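Long-range contacts in 3-hydroxyacyl-thioester dehydratase Z (Mycobacterium tuberculosis, PDB 2C2I), which probably catalyses the reversible hydration of trans-2-enoyl-CoA to (3R)-3-hydroxyacyl-CoA, working as a homodimer: residues A[6-14]-A[112-123]; A[24-32]-A[58-66]. All coordinates share one frame; numbering follows the deposited sequence.

Contact 1 (6-14 with 112-123) and contact 2 (24-32 with 58-66) lie on opposite sides of the chain's centre, their centres 33 Å apart and their nearest atoms about 17 Å apart. What joins them is the antiparallel sheet of the hotdog fold: strand 105-119 carries one side of contact 1, and its neighbour, strand 17-25, leads into contact 2. Contact 2 lies at the probable active site, holding the likely substrate-binding Ile60 to Gly63, with the side chains of His62 and His45 about 3 Å apart at their nearest atoms. Contact 1 is packing at the sheet's far end, although Val123 precedes Gln124, a probable substrate-binding residue for the partner subunit.

Contact 1 (A[6-14]-A[112-123]); sequences SVADLAAAA and LVGVEDLGNGTV
Helix 7-12 lies over strand 112-119, the axes 8.0 Å apart at closest approach and their N-to-C directions differing by 139°, closer to antiparallel than parallel, and no hydrogen bond links the two segments. Apolar groups make the contact. Val7 meets Val123 branch against branch, its CG1 lying 3.5 Å from Val123 CG2, while its other methyl, CG2, rests against Val123 CG1 and lies near the carbonyl O of Gly121. One turn on, Leu10 has its CG anti to the backbone N (chi1 -173°), which sends the isobutyl group toward the strand. There it fans out: CG lies 4.0 Å from Val115 CG2, CD1 faces Leu112 CD2 at 3.9 Å, and CD2 approaches Val123 CG2. A branched leucine suits a place with three neighbours to fill against. Ala11, by contrast, is small enough to let the backbone come close, and its CA sits 3.8 Å from Val115 CB.

This short N-terminal helix packs near one end of the hotdog fold's antiparallel sheet, on the hairpin formed by strands 105-119 and 122-133. The type I' turn from Gly119 to Thr122 closes that hairpin, and Gly121 suits its positive phi. Asp117 OD1 accepts from Gly119 N at 2.9 Å in an Asx turn. At the start of the helix, Ser6 is the N-cap, its OG accepting from Asp9 N. Near the other end, Leu112 CD2 packs against the last turn, 3.3 Å from Leu10 O. Phe4 and Tyr149 also touch Leu10, adding aromatic cover to this buried side chain.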
ATOM      1  N   SER A   6     -19.791 -10.356 -16.283  1.00 18.17           N
ATOM      2  CA  SER A   6     -20.316  -9.011 -16.010  1.00 16.91           C
ATOM      3  C   SER A   6     -20.263  -8.727 -14.525  1.00 15.98           C
ATOM      4  O   SER A   6     -20.070  -9.630 -13.740  1.00 14.35           O
ATOM      5  CB  SER A   6     -21.787  -8.908 -16.430  1.00 16.63           C
ATOM      6  OG  SER A   6     -22.598  -9.632 -15.510  1.00 16.99           O
ATOM      7  N   VAL A   7     -20.506  -7.468 -14.152  1.00 16.31           N
ATOM      8  CA  VAL A   7     -20.507  -7.060 -12.743  1.00 15.46           C
ATOM      9  C   VAL A   7     -21.723  -7.596 -12.000  1.00 15.15           C
ATOM     10  O   VAL A   7     -21.680  -7.803 -10.787  1.00 13.37           O
ATOM     11  CB  VAL A   7     -20.395  -5.538 -12.589  1.00 16.07           C
ATOM     12  CG1 VAL A   7     -18.991  -5.073 -13.001  1.00 16.74           C
ATOM     13  CG2 VAL A   7     -21.514  -4.780 -13.368  1.00 17.43           C
ATOM     14  N   ALA A   8     -22.802  -7.857 -12.735  1.00 14.94           N
ATOM     15  CA  ALA A   8     -23.956  -8.586 -12.150  1.00 15.02           C
ATOM     16  C   ALA A   8     -23.543  -9.993 -11.715  1.00 14.71           C
ATOM     17  O   ALA A   8     -24.006 -10.530 -10.691  1.00 14.48           O
ATOM     18  CB  ALA A   8     -25.089  -8.651 -13.154  1.00 15.23           C
ATOM     19  N   ASP A   9     -22.639 -10.597 -12.477  1.00 14.03           N
ATOM     20  CA  ASP A   9     -22.239 -11.972 -12.177  1.00 13.79           C
ATOM     21  C   ASP A   9     -21.313 -11.953 -10.985  1.00 12.94           C
ATOM     22  O   ASP A   9     -21.318 -12.874 -10.174  1.00 11.76           O
ATOM     23  CB  ASP A   9     -21.580 -12.630 -13.376  1.00 13.91           C
ATOM     24  CG  ASP A   9     -22.585 -12.953 -14.487  1.00 16.26           C
ATOM     25  OD1 ASP A   9     -23.793 -12.652 -14.310  1.00 18.81           O
ATOM     26  OD2 ASP A   9     -22.161 -13.511 -15.523  1.00 19.50           O
ATOM     27  N   LEU A  10     -20.523 -10.891 -10.889  1.00 12.98           N
ATOM     28  CA  LEU A  10     -19.675 -10.663  -9.726  1.00 13.42           C
ATOM     29  C   LEU A  10     -20.538 -10.528  -8.442  1.00 12.90           C
ATOM     30  O   LEU A  10     -20.294 -11.204  -7.427  1.00 12.60           O
ATOM     31  CB  LEU A  10     -18.808  -9.410  -9.953  1.00 13.43           C
ATOM     32  CG  LEU A  10     -17.733  -9.109  -8.908  1.00 13.79           C
ATOM     33  CD1 LEU A  10     -16.644 -10.163  -8.930  1.00 13.25           C
ATOM     34  CD2 LEU A  10     -17.187  -7.694  -9.081  1.00 14.57           C
ATOM     35  N   ALA A  11     -21.551  -9.671  -8.504  1.00 13.46           N
ATOM     36  CA  ALA A  11     -22.492  -9.477  -7.394  1.00 13.22           C
ATOM     37  C   ALA A  11     -23.116 -10.797  -6.923  1.00 12.88           C
ATOM     38  O   ALA A  11     -23.246 -11.032  -5.720  1.00 12.48           O
ATOM     39  CB  ALA A  11     -23.564  -8.482  -7.774  1.00 14.96           C
ATOM     40  N   ALA A  12     -23.467 -11.669  -7.864  1.00 13.19           N
ATOM     41  CA  ALA A  12     -24.080 -12.961  -7.520  1.00 13.82           C
ATOM     42  C   ALA A  12     -23.130 -13.917  -6.790  1.00 14.48           C
ATOM     43  O   ALA A  12     -23.577 -14.893  -6.168  1.00 14.67           O
ATOM     44  CB  ALA A  12     -24.626 -13.634  -8.770  1.00 14.42           C
ATOM     45  N   ALA A  13     -21.829 -13.632  -6.886  1.00 14.03           N
ATOM     46  CA  ALA A  13     -20.787 -14.470  -6.280  1.00 14.14           C
ATOM     47  C   ALA A  13     -20.309 -13.951  -4.926  1.00 14.13           C
ATOM     48  O   ALA A  13     -19.353 -14.506  -4.341  1.00 14.02           O
ATOM     49  CB  ALA A  13     -19.607 -14.629  -7.244  1.00 14.66           C
ATOM     50  N   ALA A  14     -20.967 -12.908  -4.412  1.00 14.23           N
ATOM     51  CA  ALA A  14     -20.646 -12.411  -3.077  1.00 14.88           C
ATOM     52  C   ALA A  14     -20.704 -13.565  -2.091  1.00 15.64           C
ATOM     53  O   ALA A  14     -21.596 -14.425  -2.162  1.00 15.83           O
ATOM     54  CB  ALA A  14     -21.599 -11.277  -2.661  1.00 15.38           C
ATOM     55  N   LEU A 112     -14.655 -13.068  -2.049  1.00  9.84           N
ATOM     56  CA  LEU A 112     -15.462 -11.872  -2.240  1.00 10.30           C
ATOM     57  C   LEU A 112     -16.364 -11.618  -1.025  1.00 10.24           C
ATOM     58  O   LEU A 112     -17.265 -12.421  -0.713  1.00 10.20           O
ATOM     59  CB  LEU A 112     -16.284 -12.034  -3.530  1.00 10.12           C
ATOM     60  CG  LEU A 112     -17.111 -10.889  -4.065  1.00 12.75           C
ATOM     61  CD1 LEU A 112     -16.207  -9.659  -4.271  1.00 12.86           C
ATOM     62  CD2 LEU A 112     -17.694 -11.371  -5.408  1.00 11.88           C
ATOM     63  N   VAL A 113     -16.113 -10.509  -0.326  1.00  9.15           N
ATOM     64  CA  VAL A 113     -16.908 -10.152   0.848  1.00  9.67           C
ATOM     65  C   VAL A 113     -18.270  -9.596   0.435  1.00 10.01           C
ATOM     66  O   VAL A 113     -19.317 -10.003   0.976  1.00 11.16           O
ATOM     67  CB  VAL A 113     -16.153  -9.172   1.760  1.00  9.19           C
ATOM     68  CG1 VAL A 113     -17.012  -8.753   2.944  1.00 11.22           C
ATOM     69  CG2 VAL A 113     -14.882  -9.836   2.272  1.00 10.18           C
ATOM     70  N   GLY A 114     -18.269  -8.705  -0.548  1.00  9.69           N
ATOM     71  CA  GLY A 114     -19.505  -8.044  -0.930  1.00  9.97           C
ATOM     72  C   GLY A 114     -19.310  -7.211  -2.165  1.00 10.54           C
ATOM     73  O   GLY A 114     -18.185  -6.859  -2.509  1.00  8.18           O
ATOM     74  N   VAL A 115     -20.418  -6.891  -2.832  1.00 10.45           N
ATOM     75  CA  VAL A 115     -20.365  -6.092  -4.028  1.00 11.72           C
ATOM     76  C   VAL A 115     -21.451  -5.059  -3.910  1.00 12.69           C
ATOM     77  O   VAL A 115     -22.593  -5.409  -3.638  1.00 13.92           O
ATOM     78  CB  VAL A 115     -20.628  -6.937  -5.295  1.00 11.47           C
ATOM     79  CG1 VAL A 115     -20.689  -6.041  -6.513  1.00 12.81           C
ATOM     80  CG2 VAL A 115     -19.526  -8.026  -5.463  1.00 11.84           C
ATOM     81  N   GLU A 116     -21.082  -3.802  -4.083  1.00 12.95           N
ATOM     82  CA  GLU A 116     -22.022  -2.697  -4.024  1.00 14.60           C
ATOM     83  C   GLU A 116     -22.120  -2.047  -5.405  1.00 14.65           C
ATOM     84  O   GLU A 116     -21.113  -1.624  -5.980  1.00 13.84           O
ATOM     85  CB  GLU A 116     -21.562  -1.674  -2.996  1.00 14.87           C
ATOM     86  CG  GLU A 116     -22.533  -0.500  -2.829  1.00 15.57           C
ATOM     87  CD  GLU A 116     -22.094   0.488  -1.756  1.00 18.83           C
ATOM     88  OE1 GLU A 116     -21.026   0.291  -1.112  1.00 20.34           O
ATOM     89  OE2 GLU A 116     -22.839   1.476  -1.546  1.00 23.33           O
ATOM     90  N   ASP A 117     -23.339  -1.970  -5.932  1.00 15.15           N
ATOM     91  CA  ASP A 117     -23.573  -1.307  -7.201  1.00 16.49           C
ATOM     92  C   ASP A 117     -23.629   0.197  -6.924  1.00 17.45           C
ATOM     93  O   ASP A 117     -24.366   0.660  -6.045  1.00 16.02           O
ATOM     94  CB  ASP A 117     -24.863  -1.865  -7.816  1.00 17.17           C
ATOM     95  CG  ASP A 117     -25.274  -1.195  -9.115  1.00 19.00           C
ATOM     96  OD1 ASP A 117     -24.552  -0.327  -9.647  1.00 17.74           O
ATOM     97  OD2 ASP A 117     -26.375  -1.549  -9.603  1.00 19.36           O
ATOM     98  N   LEU A 118     -22.808   0.951  -7.652  1.00 18.66           N
ATOM     99  CA  LEU A 118     -22.690   2.389  -7.425  1.00 21.85           C
ATOM    100  C   LEU A 118     -23.488   3.178  -8.450  1.00 23.93           C
ATOM    101  O   LEU A 118     -23.656   4.393  -8.295  1.00 25.16           O
ATOM    102  CB  LEU A 118     -21.224   2.836  -7.454  1.00 20.70           C
ATOM    103  CG  LEU A 118     -20.329   2.286  -6.336  1.00 22.57           C
ATOM    104  CD1 LEU A 118     -18.981   2.985  -6.403  1.00 21.65           C
ATOM    105  CD2 LEU A 118     -20.955   2.475  -4.968  1.00 21.35           C
ATOM    106  N   GLY A 119     -23.983   2.465  -9.454  1.00 25.92           N
ATOM    107  CA  GLY A 119     -24.628   3.052 -10.621  1.00 29.58           C
ATOM    108  C   GLY A 119     -23.689   3.021 -11.828  1.00 31.38           C
ATOM    109  O   GLY A 119     -22.470   3.108 -11.673  1.00 31.71           O
ATOM    110  N   ASN A 120     -24.280   2.957 -13.094  1.00 33.25           N
ATOM    111  CA  ASN A 120     -23.609   3.243 -14.387  1.00 34.21           C
ATOM    112  C   ASN A 120     -22.798   2.089 -14.986  1.00 33.63           C
ATOM    113  O   ASN A 120     -21.917   2.318 -15.826  1.00 34.50           O
ATOM    114  CB  ASN A 120     -22.708   4.501 -14.328  1.00 34.95           C
ATOM    115  CG  ASN A 120     -23.175   5.550 -13.312  1.00 36.51           C
ATOM    116  OD1 ASN A 120     -22.397   6.428 -12.924  1.00 39.21           O
ATOM    117  ND2 ASN A 120     -24.433   5.474 -12.889  1.00 39.84           N
ATOM    118  N   GLY A 121     -22.954   0.736 -14.355  1.00 32.39           N
ATOM    119  CA  GLY A 121     -22.050  -0.381 -14.622  1.00 30.65           C
ATOM    120  C   GLY A 121     -20.829  -0.387 -13.712  1.00 29.34           C
ATOM    121  O   GLY A 121     -20.009  -1.329 -13.774  1.00 28.97           O
ATOM    122  N   THR A 122     -20.709   0.655 -12.877  1.00 27.80           N
ATOM    123  CA  THR A 122     -19.654   0.774 -11.857  1.00 25.73           C
ATOM    124  C   THR A 122     -20.054   0.096 -10.538  1.00 23.40           C
ATOM    125  O   THR A 122     -21.047   0.471  -9.891  1.00 22.25           O
ATOM    126  CB  THR A 122     -19.322   2.256 -11.583  1.00 26.72           C
ATOM    127  OG1 THR A 122     -18.672   2.818 -12.739  1.00 27.70           O
ATOM    128  CG2 THR A 122     -18.424   2.423 -10.349  1.00 26.88           C
ATOM    129  N   VAL A 123     -19.276  -0.907 -10.159  1.00 20.47           N
ATOM    130  CA  VAL A 123     -19.531  -1.630  -8.911  1.00 18.40           C
ATOM    131  C   VAL A 123     -18.263  -1.653  -8.053  1.00 15.86           C
ATOM    132  O   VAL A 123     -17.165  -1.507  -8.566  1.00 16.13           O
ATOM    133  CB  VAL A 123     -20.076  -3.054  -9.137  1.00 18.46           C
ATOM    134  CG1 VAL A 123     -21.278  -3.039 -10.109  1.00 19.17           C
ATOM    135  CG2 VAL A 123     -18.994  -3.993  -9.628  1.00 19.61           C
TER

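Contact 2 (A[24-32]-A[58-66]); sequences VTITQEEVN and TTIAHGFMT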
ATOM      1  N   VAL A  24       4.804 -16.448  -6.523  1.00 22.13           N
ATOM      2  CA  VAL A  24       5.646 -15.447  -7.172  1.00 22.40           C
ATOM      3  C   VAL A  24       6.853 -15.201  -6.283  1.00 22.29           C
ATOM      4  O   VAL A  24       6.731 -15.168  -5.054  1.00 22.33           O
ATOM      5  CB  VAL A  24       4.901 -14.103  -7.522  1.00 22.30           C
ATOM      6  CG1 VAL A  24       3.550 -14.354  -8.197  1.00 22.33           C
ATOM      7  CG2 VAL A  24       4.752 -13.199  -6.319  1.00 22.05           C
ATOM      8  N   THR A  25       8.019 -15.058  -6.903  1.00 23.27           N
ATOM      9  CA  THR A  25       9.258 -14.837  -6.158  1.00 23.39           C
ATOM     10  C   THR A  25       9.511 -13.336  -6.037  1.00 22.93           C
ATOM     11  O   THR A  25       9.494 -12.619  -7.040  1.00 23.60           O
ATOM     12  CB  THR A  25      10.455 -15.546  -6.832  1.00 24.44           C
ATOM     13  OG1 THR A  25      10.210 -16.956  -6.856  1.00 25.52           O
ATOM     14  CG2 THR A  25      11.774 -15.258  -6.078  1.00 24.54           C
ATOM     15  N   ILE A  26       9.718 -12.873  -4.806  1.00 22.11           N
ATOM     16  CA  ILE A  26      10.010 -11.450  -4.549  1.00 22.01           C
ATOM     17  C   ILE A  26      11.525 -11.248  -4.554  1.00 21.85           C
ATOM     18  O   ILE A  26      12.226 -11.773  -3.688  1.00 21.94           O
ATOM     19  CB  ILE A  26       9.360 -10.966  -3.222  1.00 21.44           C
ATOM     20  CG1 ILE A  26       7.825 -11.116  -3.264  1.00 22.60           C
ATOM     21  CG2 ILE A  26       9.731  -9.510  -2.897  1.00 22.40           C
ATOM     22  CD1 ILE A  26       7.161 -10.727  -4.609  1.00 25.71           C
ATOM     23  N   THR A  27      12.015 -10.504  -5.541  1.00 21.68           N
ATOM     24  CA  THR A  27      13.469 -10.338  -5.738  1.00 22.29           C
ATOM     25  C   THR A  27      14.024  -9.051  -5.143  1.00 21.89           C
ATOM     26  O   THR A  27      13.278  -8.110  -4.881  1.00 21.03           O
ATOM     27  CB  THR A  27      13.859 -10.372  -7.231  1.00 22.47           C
ATOM     28  OG1 THR A  27      13.307  -9.245  -7.924  1.00 23.26           O
ATOM     29  CG2 THR A  27      13.391 -11.680  -7.880  1.00 23.60           C
ATOM     30  N   GLN A  28      15.342  -9.007  -4.956  1.00 22.18           N
ATOM     31  CA  GLN A  28      15.995  -7.786  -4.485  1.00 21.89           C
ATOM     32  C   GLN A  28      15.821  -6.653  -5.505  1.00 22.05           C
ATOM     33  O   GLN A  28      15.617  -5.497  -5.125  1.00 22.11           O
ATOM     34  CB  GLN A  28      17.473  -8.036  -4.170  1.00 22.25           C
ATOM     35  CG  GLN A  28      18.137  -6.843  -3.511  1.00 22.36           C
ATOM     36  CD  GLN A  28      17.576  -6.539  -2.128  1.00 22.21           C
ATOM     37  OE1 GLN A  28      17.668  -7.356  -1.217  1.00 19.83           O
ATOM     38  NE2 GLN A  28      17.022  -5.336  -1.963  1.00 20.06           N
ATOM     39  N   GLU A  29      15.872  -6.991  -6.794  1.00 22.02           N
ATOM     40  CA  GLU A  29      15.658  -6.010  -7.865  1.00 22.69           C
ATOM     41  C   GLU A  29      14.299  -5.326  -7.714  1.00 21.46           C
ATOM     42  O   GLU A  29      14.191  -4.123  -7.893  1.00 20.92           O
ATOM     43  CB  GLU A  29      15.803  -6.665  -9.249  1.00 24.14           C
ATOM     44  CG  GLU A  29      14.817  -6.191 -10.319  1.00 30.06           C
ATOM     45  CD  GLU A  29      15.401  -5.337 -11.452  1.00 34.65           C
ATOM     46  OE1 GLU A  29      14.924  -5.517 -12.595  1.00 36.43           O
ATOM     47  OE2 GLU A  29      16.298  -4.481 -11.228  1.00 38.66           O
ATOM     48  N   GLU A  30      13.267  -6.107  -7.389  1.00 20.30           N
ATOM     49  CA  GLU A  30      11.924  -5.546  -7.214  1.00 19.45           C
ATOM     50  C   GLU A  30      11.861  -4.673  -5.981  1.00 17.56           C
ATOM     51  O   GLU A  30      11.188  -3.630  -5.992  1.00 17.60           O
ATOM     52  CB  GLU A  30      10.877  -6.653  -7.131  1.00 19.52           C
ATOM     53  CG  GLU A  30      10.729  -7.422  -8.438  1.00 22.38           C
ATOM     54  CD  GLU A  30       9.827  -8.635  -8.290  1.00 23.36           C
ATOM     55  OE1 GLU A  30       9.747  -9.213  -7.170  1.00 24.08           O
ATOM     56  OE2 GLU A  30       9.178  -8.988  -9.295  1.00 26.11           O
ATOM     57  N   VAL A  31      12.541  -5.103  -4.924  1.00 16.59           N
ATOM     58  CA  VAL A  31      12.523  -4.384  -3.644  1.00 15.90           C
ATOM     59  C   VAL A  31      13.218  -3.027  -3.811  1.00 16.03           C
ATOM     60  O   VAL A  31      12.729  -2.005  -3.317  1.00 14.49           O
ATOM     61  CB  VAL A  31      13.126  -5.218  -2.491  1.00 15.95           C
ATOM     62  CG1 VAL A  31      13.239  -4.392  -1.202  1.00 15.22           C
ATOM     63  CG2 VAL A  31      12.274  -6.454  -2.214  1.00 16.88           C
ATOM     64  N   ASN A  32      14.342  -3.037  -4.538  1.00 16.62           N
ATOM     65  CA  ASN A  32      15.061  -1.803  -4.930  1.00 16.81           C
ATOM     66  C   ASN A  32      14.251  -0.850  -5.799  1.00 15.50           C
ATOM     67  O   ASN A  32      14.278   0.362  -5.575  1.00 15.36           O
ATOM     68  CB  ASN A  32      16.364  -2.164  -5.648  1.00 18.18           C
ATOM     69  CG  ASN A  32      17.314  -2.953  -4.777  1.00 19.47           C
ATOM     70  OD1 ASN A  32      17.105  -3.112  -3.582  1.00 22.64           O
ATOM     71  ND2 ASN A  32      18.374  -3.469  -5.390  1.00 24.26           N
ATOM     72  N   THR A  58      18.630 -10.869   6.791  1.00 23.57           N
ATOM     73  CA  THR A  58      18.653 -10.646   5.358  1.00 22.91           C
ATOM     74  C   THR A  58      17.657  -9.525   5.115  1.00 20.92           C
ATOM     75  O   THR A  58      16.914  -9.166   6.035  1.00 20.10           O
ATOM     76  CB  THR A  58      18.224 -11.916   4.567  1.00 23.49           C
ATOM     77  OG1 THR A  58      18.418 -11.703   3.161  1.00 25.19           O
ATOM     78  CG2 THR A  58      16.743 -12.267   4.843  1.00 24.80           C
ATOM     79  N   THR A  59      17.651  -8.989   3.904  1.00 20.01           N
ATOM     80  CA  THR A  59      16.724  -7.912   3.543  1.00 18.98           C
ATOM     81  C   THR A  59      15.303  -8.472   3.508  1.00 17.82           C
ATOM     82  O   THR A  59      15.105  -9.642   3.139  1.00 17.49           O
ATOM     83  CB  THR A  59      17.064  -7.245   2.193  1.00 19.19           C
ATOM     84  OG1 THR A  59      17.342  -8.229   1.186  1.00 21.22           O
ATOM     85  CG2 THR A  59      18.286  -6.305   2.337  1.00 19.77           C
ATOM     86  N   ILE A  60      14.329  -7.642   3.887  1.00 16.14           N
ATOM     87  CA  ILE A  60      12.906  -8.020   3.808  1.00 14.76           C
ATOM     88  C   ILE A  60      12.153  -7.034   2.896  1.00 14.65           C
ATOM     89  O   ILE A  60      12.580  -5.878   2.730  1.00 13.61           O
ATOM     90  CB  ILE A  60      12.244  -8.131   5.235  1.00 14.80           C
ATOM     91  CG1 ILE A  60      12.211  -6.787   5.979  1.00 14.71           C
ATOM     92  CG2 ILE A  60      12.918  -9.195   6.103  1.00 15.60           C
ATOM     93  CD1 ILE A  60      11.440  -6.831   7.282  1.00 14.79           C
ATOM     94  N   ALA A  61      11.052  -7.480   2.293  1.00 12.54           N
ATOM     95  CA  ALA A  61      10.231  -6.612   1.453  1.00 11.96           C
ATOM     96  C   ALA A  61       9.598  -5.492   2.288  1.00 10.06           C
ATOM     97  O   ALA A  61       9.399  -5.627   3.475  1.00 10.51           O
ATOM     98  CB  ALA A  61       9.116  -7.429   0.765  1.00 12.01           C
ATOM     99  N   HIS A  62       9.255  -4.394   1.629  1.00  9.55           N
ATOM    100  CA  HIS A  62       8.420  -3.367   2.248  1.00  8.81           C
ATOM    101  C   HIS A  62       7.028  -3.977   2.422  1.00  7.87           C
ATOM    102  O   HIS A  62       6.527  -4.600   1.496  1.00  8.23           O
ATOM    103  CB  HIS A  62       8.259  -2.169   1.308  1.00  8.87           C
ATOM    104  CG  HIS A  62       9.538  -1.489   0.930  1.00 10.93           C
ATOM    105  ND1 HIS A  62      10.426  -2.020   0.017  1.00  9.99           N
ATOM    106  CD2 HIS A  62      10.031  -0.272   1.273  1.00 10.83           C
ATOM    107  CE1 HIS A  62      11.439  -1.184  -0.143  1.00 13.60           C
ATOM    108  NE2 HIS A  62      11.228  -0.120   0.615  1.00 10.50           N
ATOM    109  N   GLY A  63       6.422  -3.826   3.589  1.00  6.73           N
ATOM    110  CA  GLY A  63       5.001  -4.215   3.757  1.00  7.38           C
ATOM    111  C   GLY A  63       4.108  -3.547   2.719  1.00  6.37           C
ATOM    112  O   GLY A  63       3.136  -4.171   2.214  1.00  6.43           O
ATOM    113  N   PHE A  64       4.430  -2.307   2.354  1.00  6.27           N
ATOM    114  CA  PHE A  64       3.587  -1.609   1.389  1.00  6.82           C
ATOM    115  C   PHE A  64       3.718  -2.259   0.029  1.00  8.08           C
ATOM    116  O   PHE A  64       2.816  -2.148  -0.787  1.00  8.20           O
ATOM    117  CB  PHE A  64       3.907  -0.110   1.306  1.00  6.56           C
ATOM    118  CG  PHE A  64       3.264   0.726   2.387  1.00  6.07           C
ATOM    119  CD1 PHE A  64       1.868   0.711   2.590  1.00  5.86           C
ATOM    120  CD2 PHE A  64       4.050   1.548   3.189  1.00  5.87           C
ATOM    121  CE1 PHE A  64       1.292   1.513   3.573  1.00  5.95           C
ATOM    122  CE2 PHE A  64       3.463   2.381   4.172  1.00  6.16           C
ATOM    123  CZ  PHE A  64       2.102   2.351   4.380  1.00  5.09           C
HETATM  124  N   MSE A  65       4.847  -2.936  -0.218  1.00  7.75           N
HETATM  125  CA  MSE A  65       4.993  -3.612  -1.495  1.00  9.38           C
HETATM  126  C   MSE A  65       4.184  -4.901  -1.513  1.00  7.65           C
HETATM  127  O   MSE A  65       3.465  -5.141  -2.461  1.00  7.39           O
HETATM  128  CB  MSE A  65       6.442  -3.935  -1.834  1.00  8.71           C
HETATM  129  CG  MSE A  65       6.520  -4.642  -3.197  1.00 11.34           C
HETATM  130 SE   MSE A  65       8.336  -4.848  -3.834  1.00 20.05          SE
HETATM  131  CE  MSE A  65       8.874  -5.314  -2.611  1.00  9.11           C
ATOM    132  N   THR A  66       4.320  -5.723  -0.478  1.00  7.81           N
ATOM    133  CA  THR A  66       3.559  -6.989  -0.407  1.00  7.62           C
ATOM    134  C   THR A  66       2.048  -6.699  -0.554  1.00  6.86           C
ATOM    135  O   THR A  66       1.329  -7.358  -1.314  1.00  7.23           O
ATOM    136  CB  THR A  66       3.871  -7.738   0.907  1.00  8.58           C
ATOM    137  OG1 THR A  66       5.285  -8.025   0.953  1.00  9.16           O
ATOM    138  CG2 THR A  66       3.127  -9.065   0.979  1.00  8.77           C
TER
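Gln28 extends with CG anti to its backbone N (chi1 -173°) and bends at chi2 (66°), while Thr59 holds OG1 between its backbone N and carbonyl carbon (chi1 46°), and the two polar ends meet from opposite directions. Thr59 OG1 donates to Gln28 OE1 at 2.6 Å, in the carbonyl plane. A primary amide suits this place because its other end can donate: NE2 bonds to Asn32 OD1 at 2.8 Å and to His45 O, fixing the amide's rotation.

Away from this bond the contact is largely apolar. Branched Val31 serves two neighbours, CG1 packing 3.8 Å from His62 CE1 and CG2 pointing toward Ala61 and the end of selenomethionine Met65, whose SE lies 3.8 Å from Glu30 O. Ile26 CG2 joins them, 4.3 Å from Ala61 CB. The helix beginning at Gln28 opens with a capping box: Thr27 OG1 accepts from Glu30 N, Glu30 OE1 from Thr27 N. In this MaoC-like hotdog fold it packs against the probable substrate-binding segment Ile60 to Gly63. His62 CE1 lies 3.5 Å from Val31 O, NE2 bonds to Asp40 O, and the ring stacks on His45, whose ND1 is hydrogen-bonded to Ile60 O; Asp40 and His45 are probably important for catalysis.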